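Local atomic coordinates of uric acid degradation bifunctional protein TTL (Arabidopsis thaliana, PDB entry 2Q37), a protein that converts 5-hydroxyisourate to OHCU and then decarboxylates OHCU stereoselectively to (S)-allantoin, the last two steps of urate degradation. Residues S37-Q42 / Y56-I61. Residues are numbered along the deposited sequence; the frame is centred on the assembly and turned at random.
Sequences SEFAKQ and YTARDI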
loop_
_atom_site.group_PDB
_atom_site.type_symbol
_atom_site.label_atom_id
_atom_site.label_comp_id
_atom_site.label_asym_id
_atom_site.label_seq_id
_atom_site.Cartn_x
_atom_site.Cartn_y
_atom_site.Cartn_z
ATOM N N SER A 37 6.175 -1.601 -13.860
ATOM C CA SER A 37 7.093 -0.910 -14.756
ATOM C C SER A 37 8.457 -0.789 -14.088
ATOM O O SER A 37 9.491 -1.039 -14.712
ATOM C CB SER A 37 6.552 0.481 -15.080
ATOM O OG SER A 37 5.262 0.403 -15.669
ATOM N N GLU A 38 8.441 -0.417 -12.809
ATOM C CA GLU A 38 9.655 -0.243 -12.021
ATOM C C GLU A 38 10.443 -1.546 -11.894
ATOM O O GLU A 38 11.660 -1.561 -12.059
ATOM C CB GLU A 38 9.299 0.293 -10.632
ATOM C CG GLU A 38 10.502 0.734 -9.824
ATOM C CD GLU A 38 11.450 1.606 -10.640
ATOM O OE1 GLU A 38 10.973 2.556 -11.308
ATOM O OE2 GLU A 38 12.672 1.336 -10.609
ATOM N N PHE A 39 9.746 -2.637 -11.596
ATOM C CA PHE A 39 10.394 -3.935 -11.460
ATOM C C PHE A 39 11.028 -4.325 -12.800
ATOM O O PHE A 39 12.165 -4.811 -12.847
ATOM C CB PHE A 39 9.374 -4.994 -11.008
ATOM C CG PHE A 39 9.876 -6.404 -11.119
ATOM C CD1 PHE A 39 9.798 -7.093 -12.334
ATOM C CD2 PHE A 39 10.471 -7.034 -10.027
ATOM C CE1 PHE A 39 10.309 -8.390 -12.465
ATOM C CE2 PHE A 39 10.988 -8.334 -10.145
ATOM C CZ PHE A 39 10.905 -9.011 -11.369
ATOM N N ALA A 40 10.289 -4.105 -13.885
ATOM C CA ALA A 40 10.783 -4.422 -15.221
ATOM C C ALA A 40 12.035 -3.592 -15.478
ATOM O O ALA A 40 13.062 -4.120 -15.900
ATOM C CB ALA A 40 9.712 -4.108 -16.277
ATOM N N LYS A 41 11.937 -2.296 -15.206
ATOM C CA LYS A 41 13.047 -1.375 -15.397
ATOM C C LYS A 41 14.308 -1.816 -14.647
ATOM O O LYS A 41 15.372 -1.997 -15.243
ATOM C CB LYS A 41 12.638 0.024 -14.929
ATOM C CG LYS A 41 13.668 1.112 -15.224
ATOM C CD LYS A 41 13.253 2.473 -14.654
ATOM C CE LYS A 41 11.841 2.891 -15.091
ATOM N NZ LYS A 41 11.647 2.918 -16.569
ATOM N N GLN A 42 14.184 -1.988 -13.335
ATOM C CA GLN A 42 15.318 -2.383 -12.513
ATOM C C GLN A 42 15.907 -3.715 -12.927
ATOM O O GLN A 42 17.089 -3.977 -12.716
ATOM C CB GLN A 42 14.910 -2.428 -11.041
ATOM C CG GLN A 42 14.647 -1.052 -10.449
ATOM C CD GLN A 42 14.375 -1.098 -8.960
ATOM O OE1 GLN A 42 15.148 -1.678 -8.199
ATOM N NE2 GLN A 42 13.273 -0.480 -8.534
ATOM N N TYR A 56 16.448 -14.899 -7.321
ATOM C CA TYR A 56 16.835 -14.210 -6.092
ATOM C C TYR A 56 16.933 -12.689 -6.234
ATOM O O TYR A 56 16.602 -11.942 -5.308
ATOM C CB TYR A 56 18.179 -14.740 -5.588
ATOM C CG TYR A 56 18.225 -16.233 -5.380
ATOM C CD1 TYR A 56 17.069 -16.951 -5.082
ATOM C CD2 TYR A 56 19.433 -16.928 -5.474
ATOM C CE1 TYR A 56 17.107 -18.321 -4.888
ATOM C CE2 TYR A 56 19.487 -18.303 -5.280
ATOM C CZ TYR A 56 18.320 -18.992 -4.989
ATOM O OH TYR A 56 18.354 -20.352 -4.805
ATOM N N THR A 57 17.403 -12.229 -7.385
ATOM C CA THR A 57 17.532 -10.802 -7.615
ATOM C C THR A 57 16.150 -10.196 -7.851
ATOM O O THR A 57 15.923 -9.003 -7.626
ATOM C CB THR A 57 18.428 -10.545 -8.833
ATOM O OG1 THR A 57 19.729 -11.081 -8.567
ATOM C CG2 THR A 57 18.530 -9.057 -9.142
ATOM N N ALA A 58 15.224 -11.031 -8.304
ATOM C CA ALA A 58 13.879 -10.570 -8.580
ATOM C C ALA A 58 13.151 -10.390 -7.256
ATOM O O ALA A 58 12.513 -9.368 -7.018
ATOM C CB ALA A 58 13.154 -11.576 -9.460
ATOM N N ARG A 59 13.266 -11.382 -6.386
ATOM C CA ARG A 59 12.611 -11.304 -5.101
ATOM C C ARG A 59 13.093 -10.130 -4.255
ATOM O O ARG A 59 12.291 -9.475 -3.592
ATOM C CB ARG A 59 12.823 -12.588 -4.320
ATOM C CG ARG A 59 12.166 -13.793 -4.924
ATOM C CD ARG A 59 12.414 -14.964 -4.010
ATOM N NE ARG A 59 11.818 -16.206 -4.476
ATOM C CZ ARG A 59 12.407 -17.389 -4.359
ATOM N NH1 ARG A 59 13.606 -17.490 -3.801
ATOM N NH2 ARG A 59 11.799 -18.473 -4.789
ATOM N N ASP A 60 14.396 -9.856 -4.267
ATOM C CA ASP A 60 14.902 -8.763 -3.448
ATOM C C ASP A 60 14.411 -7.425 -3.969
ATOM O O ASP A 60 14.031 -6.549 -3.190
ATOM C CB ASP A 60 16.431 -8.779 -3.381
ATOM C CG ASP A 60 16.972 -7.845 -2.303
ATOM O OD1 ASP A 60 17.007 -8.268 -1.117
ATOM O OD2 ASP A 60 17.339 -6.685 -2.631
ATOM N N ILE A 61 14.410 -7.261 -5.281
ATOM C CA ILE A 61 13.933 -6.024 -5.859
ATOM C C ILE A 61 12.433 -5.859 -5.557
ATOM O O ILE A 61 11.973 -4.786 -5.150
ATOM C CB ILE A 61 14.141 -6.031 -7.370
ATOM C CG1 ILE A 61 15.635 -5.970 -7.672
ATOM C CG2 ILE A 61 13.378 -4.873 -8.020
ATOM C CD1 ILE A 61 15.969 -6.131 -9.152
#
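Phe39 reaches from helix 37-44 to helix 51-64 with the far end of its ring, bridging two segments whose axes come within 10.6 Å at their closest, their directions 138° apart. With CG anti to the backbone N (chi1 168°), the ring extends far enough for Phe39 CZ to rest 3.9 Å from Ala58 CB. The carbonyl O of Ala58 lies at the ring edge, near its plane, 3.6 Å from Phe39 CE2. Phe39 CD2 meets Ile61 CG2 at 4.1 Å, the two side chains crossing at about a right angle. One turn on, Gln42 slides past Ile61 in the opposite direction, Gln42 OE1 3.7 Å from Ile61 CG2. Gln42 NE2 turns back along its own helix to Glu38 OE2 (2.8 Å), a bent bond (142°) on the anti lone pair that limits how the amide can turn. Cut back to an alanine, Gln42 would probably leave Glu38 OE2 without this donor and one side of the Ile61 methyl uncovered. This packs part of the region required for BRI1 binding onto the OHCU decarboxylase domain, Phe39 about 10 Å from the proton donor His78 between side chains. Without a hydrogen bond between them, the segments rest on van der Waals contact, largely apolar, with two oxygens against carbon.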